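Local structure of 6-phosphogluconolactonase (Leishmania braziliensis, 3CSS) at residues 23-28 with 156-161; 74-79 with 84-89; 144-147 with 152-155; 176-181 with 185-190. The protein probably hydrolyses 6-phosphogluconolactone to 6-phosphogluconate, the second step of the oxidative pentose phosphate pathway. All blocks are in the same frame, centred on the assembly; numbering follows the deposited sequence. Where two conformers were deposited one is given.

Interaction 1: 23-28 with 156-161; sequences EVILAA and VDIVLL
Ile-158 carries this contact almost alone, with its CD1 pushed against the helix surface formed by Val-24, Ile-25 and Ala-28. The tight part is small. CD1 lies 3.6 Å from Ala-28 CB and 3.6 Å from Ile-25 CA, so it touches the helix backbone itself. The small methyl of Ala-28 lets the strand residue come this close. Ile-158 is extended beyond CB (chi2 171°), which sends CD1 straight out from the strand. The side chain of Ile-25 crosses that of Ile-158 at about a right angle, and its CG1 is 4.0 Å from Ile-158 CD1. Around this point the packing is looser. Val-24 CG1 stays 4.4 Å from Ile-158 CD1. Leu-160 turns its end toward the helix, but its CD1 stays 4.5 Å from Ile-25 CD1. The carbonyl of Val-24 also lies beside CD1, but its polar need is met within the helix by Ala-28 N. Leu-26 points away from the strand, and Glu-23 and Ala-27 belong to the solvent side of the helix. The side chains that meet are all apolar. The axes of helix 23-28 and strand 158-161 run almost antiparallel, at 170° and 10.3 Å, as usual for a helix laid over a parallel sheet in a Rossmann-like fold. Strand 158-162 is held between strands 39-43 and 214-219. Val-24 also reaches Val-216 on one neighbour, while Ile-158 packs on Leu-41 of the other. Helix 50-59 covers Leu-160 through Leu-52 and Tyr-53.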
loop_
_atom_site.group_PDB
_atom_site.type_symbol
_atom_site.label_atom_id
_atom_site.label_comp_id
_atom_site.label_asym_id
_atom_site.label_seq_id
_atom_site.Cartn_x
_atom_site.Cartn_y
_atom_site.Cartn_z
ATOM N N GLU A 23 -3.277 -11.469 -11.440
ATOM C CA GLU A 23 -3.114 -11.270 -12.888
ATOM C C GLU A 23 -2.391 -9.972 -13.239
ATOM O O GLU A 23 -1.557 -9.947 -14.136
ATOM C CB GLU A 23 -4.472 -11.322 -13.608
ATOM C CG GLU A 23 -5.038 -12.732 -13.749
ATOM C CD GLU A 23 -4.034 -13.713 -14.361
ATOM O OE1 GLU A 23 -3.363 -13.346 -15.358
ATOM O OE2 GLU A 23 -3.900 -14.843 -13.838
ATOM N N VAL A 24 -2.712 -8.894 -12.529
ATOM C CA VAL A 24 -2.034 -7.615 -12.729
ATOM C C VAL A 24 -0.533 -7.728 -12.415
ATOM O O VAL A 24 0.312 -7.293 -13.198
ATOM C CB VAL A 24 -2.657 -6.499 -11.876
ATOM C CG1 VAL A 24 -1.828 -5.201 -12.023
ATOM C CG2 VAL A 24 -4.128 -6.263 -12.258
ATOM N N ILE A 25 -0.206 -8.353 -11.288
ATOM C CA ILE A 25 1.187 -8.572 -10.904
ATOM C C ILE A 25 1.931 -9.406 -11.953
ATOM O O ILE A 25 3.028 -9.027 -12.405
ATOM C CB ILE A 25 1.283 -9.227 -9.511
ATOM C CG1 ILE A 25 0.746 -8.258 -8.451
ATOM C CG2 ILE A 25 2.721 -9.625 -9.206
ATOM C CD1 ILE A 25 0.400 -8.920 -7.106
ATOM N N LEU A 26 1.340 -10.529 -12.367
ATOM C CA LEU A 26 1.996 -11.397 -13.365
ATOM C C LEU A 26 2.153 -10.731 -14.733
ATOM O O LEU A 26 3.133 -10.987 -15.428
ATOM C CB LEU A 26 1.243 -12.713 -13.533
ATOM C CG LEU A 26 1.129 -13.604 -12.300
ATOM C CD1 LEU A 26 0.344 -14.855 -12.636
ATOM C CD2 LEU A 26 2.485 -13.934 -11.700
ATOM N N ALA A 27 1.196 -9.883 -15.104
ATOM C CA ALA A 27 1.250 -9.118 -16.354
ATOM C C ALA A 27 2.452 -8.169 -16.344
ATOM O O ALA A 27 3.200 -8.093 -17.320
ATOM C CB ALA A 27 -0.046 -8.328 -16.545
ATOM N N ALA A 28 2.647 -7.472 -15.225
ATOM C CA ALA A 28 3.773 -6.544 -15.069
ATOM C C ALA A 28 5.124 -7.273 -15.116
ATOM O O ALA A 28 6.088 -6.767 -15.706
ATOM C CB ALA A 28 3.630 -5.743 -13.775
ATOM N N VAL A 156 7.571 3.072 -8.008
ATOM C CA VAL A 156 7.047 1.739 -7.729
ATOM C C VAL A 156 6.247 1.248 -8.936
ATOM O O VAL A 156 5.425 1.980 -9.475
ATOM C CB VAL A 156 6.196 1.758 -6.445
ATOM C CG1 VAL A 156 5.589 0.393 -6.188
ATOM C CG2 VAL A 156 7.041 2.239 -5.276
ATOM N N ASP A 157 6.455 0.002 -9.351
ATOM C CA ASP A 157 5.689 -0.561 -10.480
ATOM C C ASP A 157 4.222 -0.852 -10.128
ATOM O O ASP A 157 3.297 -0.487 -10.874
ATOM C CB ASP A 157 6.354 -1.829 -11.026
ATOM C CG ASP A 157 7.683 -1.540 -11.685
ATOM O OD1 ASP A 157 7.658 -1.010 -12.817
ATOM O OD2 ASP A 157 8.726 -1.787 -11.054
ATOM N N ILE A 158 4.015 -1.491 -8.988
ATOM C CA ILE A 158 2.675 -1.826 -8.514
ATOM C C ILE A 158 2.559 -1.531 -7.031
ATOM O O ILE A 158 3.311 -2.084 -6.228
ATOM C CB ILE A 158 2.330 -3.326 -8.731
ATOM C CG1 ILE A 158 2.426 -3.685 -10.209
ATOM C CG2 ILE A 158 0.926 -3.656 -8.121
ATOM C CD1 ILE A 158 2.319 -5.161 -10.481
ATOM N N VAL A 159 1.618 -0.651 -6.689
ATOM C CA VAL A 159 1.232 -0.393 -5.303
ATOM C C VAL A 159 -0.103 -1.075 -5.035
ATOM O O VAL A 159 -1.123 -0.729 -5.640
ATOM C CB VAL A 159 1.141 1.128 -4.954
ATOM C CG1 VAL A 159 0.715 1.310 -3.478
ATOM C CG2 VAL A 159 2.465 1.866 -5.262
ATOM N N LEU A 160 -0.099 -2.035 -4.118
ATOM C CA LEU A 160 -1.316 -2.640 -3.664
ATOM C C LEU A 160 -1.855 -1.789 -2.515
ATOM O O LEU A 160 -1.072 -1.351 -1.659
ATOM C CB LEU A 160 -1.054 -4.050 -3.155
ATOM C CG LEU A 160 -0.541 -5.055 -4.176
ATOM C CD1 LEU A 160 -0.234 -6.371 -3.443
ATOM C CD2 LEU A 160 -1.597 -5.261 -5.249
ATOM N N LEU A 161 -3.176 -1.595 -2.479
ATOM C CA LEU A 161 -3.820 -0.779 -1.462
ATOM C C LEU A 161 -5.130 -1.407 -1.021
ATOM O O LEU A 161 -5.693 -2.248 -1.709
ATOM C CB LEU A 161 -4.108 0.640 -1.998
ATOM C CG LEU A 161 -2.939 1.553 -2.349
ATOM C CD1 LEU A 161 -3.541 2.810 -2.971
ATOM C CD2 LEU A 161 -2.098 1.879 -1.117
#

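Interaction 2: 74-79 with 84-89; sequences GDERLL and EQSNFS
Glu-76 presents its carboxylate to the start of helix 87-96 and takes two backbone N-H groups there. OE1 accepts from Asn-87 N at 2.8 Å through its syn lone pair. OE2 accepts from Phe-88 N at 3.0 Å, also on the syn side but 24° out of the carboxylate plane. The bend at chi2 (62°) turns the acid toward the helix. OE1 has a second donor, its neighbour Arg-77 N, on the anti side, and OE2 has a salt bridge to Arg-109. The acid is buried, and each of its oxygens has two partners. Ser-86 is the N-cap. Its OG accepts from Ser-89 N at 3.0 Å and also bonds Asp-83 O. The amide of Asn-87 returns the grip: ND2 donates to Asp-75 O at 3.0 Å, from above the carbonyl plane, while OD1 accepts from Gly-46 N. That OD1 also lies over one face of the Arg-77 guanidinium. Arg-77 NH1 donates to Gln-85 O at 2.8 Å, with the oxygen close to the guanidinium plane. Water 1 accepts from Arg-77 NE and Asn-87 ND2 and donates to Asp-75 OD2, which also bonds Ser-171. Leu-79 CD1 adds an apolar touch on Gln-85 CB, 3.9 Å away. The contact thus fastens the end of strand 69-77 to the following helix. Strand 201-204 flanks that strand antiparallel, helix 123-140 packs on Leu-78, and Gly-46 belongs to the glycine-rich loop after strand 39-43.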
loop_
_atom_site.group_PDB
_atom_site.type_symbol
_atom_site.label_atom_id
_atom_site.label_comp_id
_atom_site.label_asym_id
_atom_site.label_seq_id
_atom_site.Cartn_x
_atom_site.Cartn_y
_atom_site.Cartn_z
ATOM N N GLY A 74 4.130 -1.038 1.794
ATOM C CA GLY A 74 3.549 0.285 1.551
ATOM C C GLY A 74 3.131 1.068 2.797
ATOM O O GLY A 74 3.085 2.289 2.773
ATOM N N ASP A 75 2.835 0.355 3.875
ATOM C CA ASP A 75 2.660 0.941 5.181
ATOM C C ASP A 75 2.861 -0.127 6.221
ATOM O O ASP A 75 2.822 -1.326 5.920
ATOM C CB ASP A 75 1.296 1.615 5.344
ATOM C CG ASP A 75 0.141 0.624 5.493
ATOM O OD1 ASP A 75 -0.172 -0.113 4.522
ATOM O OD2 ASP A 75 -0.504 0.630 6.566
ATOM N N GLU A 76 3.090 0.306 7.447
ATOM C CA GLU A 76 3.363 -0.652 8.515
ATOM C C GLU A 76 2.961 -0.121 9.872
ATOM O O GLU A 76 3.092 1.068 10.169
ATOM C CB GLU A 76 4.834 -1.092 8.481
ATOM C CG GLU A 76 5.266 -2.074 9.573
ATOM C CD GLU A 76 4.524 -3.413 9.529
ATOM O OE1 GLU A 76 3.277 -3.413 9.616
ATOM O OE2 GLU A 76 5.203 -4.473 9.461
ATOM N N ARG A 77 2.459 -1.036 10.684
ATOM C CA ARG A 77 2.213 -0.794 12.094
ATOM C C ARG A 77 3.530 -0.898 12.850
ATOM O O ARG A 77 4.245 -1.906 12.713
ATOM C CB ARG A 77 1.236 -1.848 12.623
ATOM C CG ARG A 77 -0.151 -1.788 12.032
ATOM C CD ARG A 77 -0.282 -2.563 10.716
ATOM N NE ARG A 77 -1.652 -2.570 10.199
ATOM C CZ ARG A 77 -2.586 -3.475 10.473
ATOM N NH1 ARG A 77 -2.351 -4.477 11.301
ATOM N NH2 ARG A 77 -3.803 -3.360 9.918
ATOM N N LEU A 78 3.846 0.091 13.688
ATOM C CA LEU A 78 5.141 0.109 14.387
ATOM C C LEU A 78 5.116 -0.794 15.612
ATOM O O LEU A 78 5.169 -0.349 16.772
ATOM C CB LEU A 78 5.568 1.532 14.717
ATOM C CG LEU A 78 5.746 2.394 13.460
ATOM C CD1 LEU A 78 6.169 3.810 13.818
ATOM C CD2 LEU A 78 6.732 1.748 12.477
ATOM N N LEU A 79 5.007 -2.083 15.306
ATOM C CA LEU A 79 5.093 -3.175 16.260
ATOM C C LEU A 79 6.295 -4.042 15.844
ATOM O O LEU A 79 6.849 -3.866 14.761
ATOM C CB LEU A 79 3.786 -3.979 16.220
ATOM C CG LEU A 79 2.500 -3.197 16.530
ATOM C CD1 LEU A 79 1.274 -3.883 15.949
ATOM C CD2 LEU A 79 2.330 -2.964 18.032
ATOM N N GLU A 84 1.904 -10.319 15.643
ATOM C CA GLU A 84 0.951 -10.846 14.669
ATOM C C GLU A 84 0.141 -9.737 13.975
ATOM O O GLU A 84 -0.377 -9.927 12.873
ATOM C CB GLU A 84 0.031 -11.872 15.344
ATOM C CG GLU A 84 -0.956 -12.529 14.405
ATOM C CD GLU A 84 -1.330 -13.938 14.815
ATOM O OE1 GLU A 84 -0.722 -14.487 15.768
ATOM O OE2 GLU A 84 -2.236 -14.500 14.163
ATOM N N GLN A 85 0.052 -8.570 14.605
ATOM C CA GLN A 85 -0.632 -7.429 14.000
ATOM C C GLN A 85 0.284 -6.520 13.163
ATOM O O GLN A 85 -0.153 -5.456 12.704
ATOM C CB GLN A 85 -1.351 -6.620 15.081
ATOM C CG GLN A 85 -2.633 -7.288 15.549
ATOM C CD GLN A 85 -3.451 -6.379 16.429
ATOM O OE1 GLN A 85 -3.130 -6.186 17.600
ATOM N NE2 GLN A 85 -4.512 -5.799 15.863
ATOM N N SER A 86 1.534 -6.928 12.944
ATOM C CA SER A 86 2.366 -6.259 11.945
ATOM C C SER A 86 2.045 -6.808 10.546
ATOM O O SER A 86 1.733 -7.998 10.378
ATOM C CB SER A 86 3.861 -6.409 12.243
ATOM O OG SER A 86 4.313 -7.687 11.903
ATOM N N ASN A 87 2.151 -5.931 9.552
ATOM C CA ASN A 87 1.955 -6.329 8.153
ATOM C C ASN A 87 3.080 -7.270 7.710
ATOM O O ASN A 87 2.852 -8.182 6.925
ATOM C CB ASN A 87 1.845 -5.119 7.215
ATOM C CG ASN A 87 0.605 -4.275 7.474
ATOM O OD1 ASN A 87 -0.422 -4.784 7.935
ATOM N ND2 ASN A 87 0.681 -2.998 7.129
ATOM N N PHE A 88 4.274 -7.054 8.246
ATOM C CA PHE A 88 5.405 -7.917 7.950
ATOM C C PHE A 88 5.144 -9.361 8.364
ATOM O O PHE A 88 5.423 -10.288 7.617
ATOM C CB PHE A 88 6.658 -7.397 8.627
ATOM C CG PHE A 88 7.873 -8.208 8.318
ATOM C CD1 PHE A 88 8.539 -8.039 7.110
ATOM C CD2 PHE A 88 8.320 -9.167 9.205
ATOM C CE1 PHE A 88 9.685 -8.802 6.819
ATOM C CE2 PHE A 88 9.453 -9.945 8.917
ATOM C CZ PHE A 88 10.129 -9.752 7.712
ATOM N N SER A 89 4.603 -9.546 9.555
ATOM C CA SER A 89 4.249 -10.879 10.027
ATOM C C SER A 89 3.266 -11.540 9.068
ATOM O O SER A 89 3.473 -12.669 8.612
ATOM C CB SER A 89 3.620 -10.807 11.412
ATOM O OG SER A 89 3.207 -12.099 11.829
HETATM O O HOH W 1 -1.787 -1.319 7.561
HETATM O O HOH W 2 -4.256 -6.502 12.500
#

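Interaction 3: 144-147 with 152-155; sequences KQIN and SVPV
This is a beta-hairpin contact at the surface of the protein, where Lys-144 pairs with Val-153 in a small two-stranded antiparallel sheet apart from the main one. The pair is hydrogen-bonded in both directions. Lys-144 N donates to Val-153 O and Val-153 N donates to Lys-144 O, each at 2.9 Å. Next to it, Gln-145 and Ser-152 form a non-hydrogen-bonded pair whose CA atoms are 4.1 Å apart and whose side chains diverge. Ser-152 CA also makes a CA-H...O contact of 3.2 Å with Lys-144 O. The hairpin joins strands 143-145 and 152-154, and its connecting turn is tied by Thr-149, which bonds Ile-146 O and Gln-145 NE2. Beyond the ladder the contact is apolar. The side chain of Ile-146 crosses that of Val-153 at about a right angle, with CG1 3.9 Å from Val-153 CB. Its CG1 stands anti to the carbonyl carbon (chi1 -61°), which brings this branch and CD1 over the partner strand. At the other end, Val-155 CG2 lies 4.1 Å from Lys-144 CG, so it meets the aliphatic part of the lysine. Val-153 also packs on Val-208 and Tyr-211 of helix 206-211.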
loop_
_atom_site.group_PDB
_atom_site.type_symbol
_atom_site.label_atom_id
_atom_site.label_comp_id
_atom_site.label_asym_id
_atom_site.label_seq_id
_atom_site.Cartn_x
_atom_site.Cartn_y
_atom_site.Cartn_z
ATOM N N LYS A 144 13.439 8.702 -9.410
ATOM C CA LYS A 144 13.514 9.822 -10.325
ATOM C C LYS A 144 13.385 11.141 -9.569
ATOM O O LYS A 144 12.802 11.203 -8.499
ATOM C CB LYS A 144 12.460 9.669 -11.414
ATOM C CG LYS A 144 12.859 8.599 -12.429
ATOM C CD LYS A 144 12.202 8.816 -13.780
ATOM C CE LYS A 144 13.169 8.573 -14.920
ATOM N NZ LYS A 144 12.532 8.906 -16.216
ATOM N N GLN A 145 13.966 12.199 -10.130
ATOM C CA GLN A 145 13.896 13.511 -9.505
ATOM C C GLN A 145 12.471 14.025 -9.544
ATOM O O GLN A 145 11.780 13.850 -10.541
ATOM C CB GLN A 145 14.811 14.494 -10.213
ATOM C CG GLN A 145 14.861 15.855 -9.504
ATOM C CD GLN A 145 16.269 16.312 -9.196
ATOM O OE1 GLN A 145 17.232 15.682 -9.600
ATOM N NE2 GLN A 145 16.392 17.443 -8.498
ATOM N N ILE A 146 12.030 14.636 -8.448
ATOM C CA ILE A 146 10.736 15.320 -8.398
ATOM C C ILE A 146 10.908 16.736 -8.946
ATOM O O ILE A 146 11.658 17.550 -8.398
ATOM C CB ILE A 146 10.164 15.401 -6.965
ATOM C CG1 ILE A 146 9.937 14.003 -6.386
ATOM C CG2 ILE A 146 8.847 16.178 -6.940
ATOM C CD1 ILE A 146 9.601 14.057 -4.903
ATOM N N ASN A 147 10.183 17.028 -10.013
ATOM C CA ASN A 147 10.309 18.292 -10.706
ATOM C C ASN A 147 10.072 19.473 -9.759
ATOM O O ASN A 147 9.095 19.474 -8.993
ATOM C CB ASN A 147 9.329 18.328 -11.880
ATOM C CG ASN A 147 9.441 19.592 -12.704
ATOM O OD1 ASN A 147 10.494 20.191 -12.789
ATOM N ND2 ASN A 147 8.342 19.994 -13.328
ATOM N N SER A 152 14.190 13.278 -4.723
ATOM C CA SER A 152 13.758 12.189 -5.596
ATOM C C SER A 152 12.653 11.343 -4.966
ATOM O O SER A 152 12.403 11.405 -3.746
ATOM C CB SER A 152 14.942 11.298 -5.963
ATOM O OG SER A 152 15.931 12.085 -6.591
ATOM N N VAL A 153 12.009 10.552 -5.820
ATOM C CA VAL A 153 10.929 9.661 -5.431
ATOM C C VAL A 153 11.231 8.267 -5.981
ATOM O O VAL A 153 11.659 8.146 -7.138
ATOM C CB VAL A 153 9.549 10.175 -5.974
ATOM C CG1 VAL A 153 9.466 10.126 -7.515
ATOM C CG2 VAL A 153 8.425 9.399 -5.370
ATOM N N PRO A 154 11.038 7.221 -5.152
ATOM C CA PRO A 154 11.118 5.877 -5.702
ATOM C C PRO A 154 9.935 5.648 -6.634
ATOM O O PRO A 154 8.830 6.119 -6.362
ATOM C CB PRO A 154 11.069 4.970 -4.468
ATOM C CG PRO A 154 10.390 5.745 -3.424
ATOM C CD PRO A 154 10.703 7.209 -3.713
ATOM N N VAL A 155 10.202 4.997 -7.763
ATOM C CA VAL A 155 9.178 4.689 -8.755
ATOM C C VAL A 155 8.767 3.247 -8.553
ATOM O O VAL A 155 9.529 2.313 -8.826
ATOM C CB VAL A 155 9.667 4.943 -10.193
ATOM C CG1 VAL A 155 8.580 4.575 -11.191
ATOM C CG2 VAL A 155 10.095 6.407 -10.342
#

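Interaction 4: 176-181 with 185-190; sequences SVAATD and VVSVSF
Ala-178 N bonds Val-188 O across an uncommon pairing, in which a short turn with helical backbone angles, and not another strand, lies along the edge of the main sheet. The bond is weak, at 3.1 Å and 133°. The stronger tie is between side chains: Ser-187 OG donates to Asp-181 OD2 at 2.7 Å, meeting it on the anti side, 21° out of the carboxylate plane. With chi1 at -169° the Ser-187 hydroxyl extends from the strand toward the turn, where the acid meets it. OD2 is also bonded by His-184 ND1, and OD1 by Glu-183 N, so both oxygens of this buried carboxylate have partners, which should hold its rotation. The hydroxyl of Ser-187 also touches Ala-178, 3.3 Å from its CA. Val-177 and Val-188 lie side by side, with Val-177 CB 4.0 Å from Val-188 CG2. Packing is tightest at the start of the turn, where Ser-176 CB presses on Ser-189 CB at 3.5 Å. Ser-176 OG accepts from Ala-179 N in an ST motif and bonds Phe-173 O, while Ser-189 OG bonds Ser-171 O. Strand 186-189 is an outermost strand of the main sheet. Its other edge pairs with strand 201-204, and Trp-127 of helix 123-140 packs against Val-177, Asp-181 and Val-188.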
loop_
_atom_site.group_PDB
_atom_site.type_symbol
_atom_site.label_atom_id
_atom_site.label_comp_id
_atom_site.label_asym_id
_atom_site.label_seq_id
_atom_site.Cartn_x
_atom_site.Cartn_y
_atom_site.Cartn_z
ATOM N N SER A 176 -4.226 13.090 9.852
ATOM C CA SER A 176 -2.861 12.705 10.209
ATOM C C SER A 176 -1.843 13.574 9.462
ATOM O O SER A 176 -2.173 14.226 8.466
ATOM C CB SER A 176 -2.609 11.234 9.854
ATOM O OG SER A 176 -2.563 11.031 8.439
ATOM N N VAL A 177 -0.588 13.546 9.916
ATOM C CA VAL A 177 0.506 14.160 9.174
ATOM C C VAL A 177 0.528 13.700 7.697
ATOM O O VAL A 177 0.612 14.527 6.790
ATOM C CB VAL A 177 1.889 13.872 9.850
ATOM C CG1 VAL A 177 3.016 14.228 8.907
ATOM C CG2 VAL A 177 2.006 14.655 11.151
ATOM N N ALA A 178 0.392 12.390 7.482
ATOM C CA ALA A 178 0.454 11.792 6.141
ATOM C C ALA A 178 -0.612 12.336 5.202
ATOM O O ALA A 178 -0.408 12.415 4.003
ATOM C CB ALA A 178 0.339 10.276 6.244
ATOM N N ALA A 179 -1.775 12.695 5.738
ATOM C CA ALA A 179 -2.862 13.165 4.893
ATOM C C ALA A 179 -2.515 14.414 4.094
ATOM O O ALA A 179 -3.099 14.643 3.043
ATOM C CB ALA A 179 -4.114 13.403 5.735
ATOM N N THR A 180 -1.600 15.244 4.612
ATOM C CA THR A 180 -1.190 16.470 3.926
ATOM C C THR A 180 0.322 16.555 3.727
ATOM O O THR A 180 0.850 17.631 3.401
ATOM C CB THR A 180 -1.700 17.745 4.664
ATOM O OG1 THR A 180 -1.188 17.778 6.020
ATOM C CG2 THR A 180 -3.219 17.770 4.682
ATOM N N ASP A 181 1.008 15.424 3.844
ATOM C CA ASP A 181 2.460 15.414 3.707
ATOM C C ASP A 181 2.814 15.328 2.247
ATOM O O ASP A 181 2.664 14.272 1.636
ATOM C CB ASP A 181 3.076 14.250 4.476
ATOM C CG ASP A 181 4.603 14.314 4.532
ATOM O OD1 ASP A 181 5.230 14.974 3.665
ATOM O OD2 ASP A 181 5.173 13.691 5.452
ATOM N N VAL A 185 9.044 10.996 1.291
ATOM C CA VAL A 185 8.766 9.694 0.675
ATOM C C VAL A 185 7.981 8.791 1.641
ATOM O O VAL A 185 7.048 8.109 1.239
ATOM C CB VAL A 185 10.087 8.981 0.264
ATOM C CG1 VAL A 185 9.853 7.566 -0.176
ATOM C CG2 VAL A 185 10.816 9.770 -0.844
ATOM N N VAL A 186 8.406 8.761 2.903
ATOM C CA VAL A 186 7.715 8.011 3.950
ATOM C C VAL A 186 7.228 8.997 5.004
ATOM O O VAL A 186 8.009 9.813 5.520
ATOM C CB VAL A 186 8.645 6.951 4.625
ATOM C CG1 VAL A 186 7.890 6.127 5.639
ATOM C CG2 VAL A 186 9.296 6.067 3.593
ATOM N N SER A 187 5.937 8.933 5.308
ATOM C CA SER A 187 5.336 9.807 6.300
ATOM C C SER A 187 4.808 8.960 7.464
ATOM O O SER A 187 5.076 7.761 7.544
ATOM C CB SER A 187 4.214 10.610 5.652
ATOM O OG SER A 187 3.754 11.662 6.490
ATOM N N VAL A 188 4.073 9.602 8.363
ATOM C CA VAL A 188 3.651 8.996 9.611
ATOM C C VAL A 188 2.190 9.314 9.925
ATOM O O VAL A 188 1.640 10.317 9.458
ATOM C CB VAL A 188 4.556 9.490 10.767
ATOM C CG1 VAL A 188 6.007 9.114 10.469
ATOM C CG2 VAL A 188 4.412 10.991 10.997
ATOM N N SER A 189 1.574 8.476 10.745
ATOM C CA SER A 189 0.205 8.702 11.167
ATOM C C SER A 189 -0.143 7.843 12.351
ATOM O O SER A 189 0.500 6.829 12.588
ATOM C CB SER A 189 -0.741 8.307 10.047
ATOM O OG SER A 189 -0.600 6.923 9.792
ATOM N N PHE A 190 -1.182 8.262 13.059
ATOM C CA PHE A 190 -1.880 7.418 14.026
ATOM C C PHE A 190 -3.276 7.135 13.433
ATOM O O PHE A 190 -3.872 7.998 12.757
ATOM C CB PHE A 190 -1.997 8.127 15.392
ATOM C CG PHE A 190 -2.283 7.190 16.532
ATOM C CD1 PHE A 190 -1.236 6.505 17.137
ATOM C CD2 PHE A 190 -3.585 6.967 16.977
ATOM C CE1 PHE A 190 -1.462 5.627 18.172
ATOM C CE2 PHE A 190 -3.834 6.086 18.012
ATOM C CZ PHE A 190 -2.758 5.423 18.631
#

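From the N terminus, helix 14-30 supplies the first half of interaction 1, which closes only at strand 158-162, after a loop of 127 residues. Interactions 2 and 3 both fall within that long loop. Each is local, with four residues between its segments, and they follow one another without crossing. Strand 152-154 of interaction 3 leads directly into segment 156-161. Interaction 4 comes after interaction 1 has closed, with three residues between its segments. Interactions 1, 2 and 4 all reach the main sheet, at a central strand, at strand 69-77 and at edge strand 186-189. The hairpin of interaction 3 touches interaction 4 where Pro-154 and Ser-152 pack on Val-185.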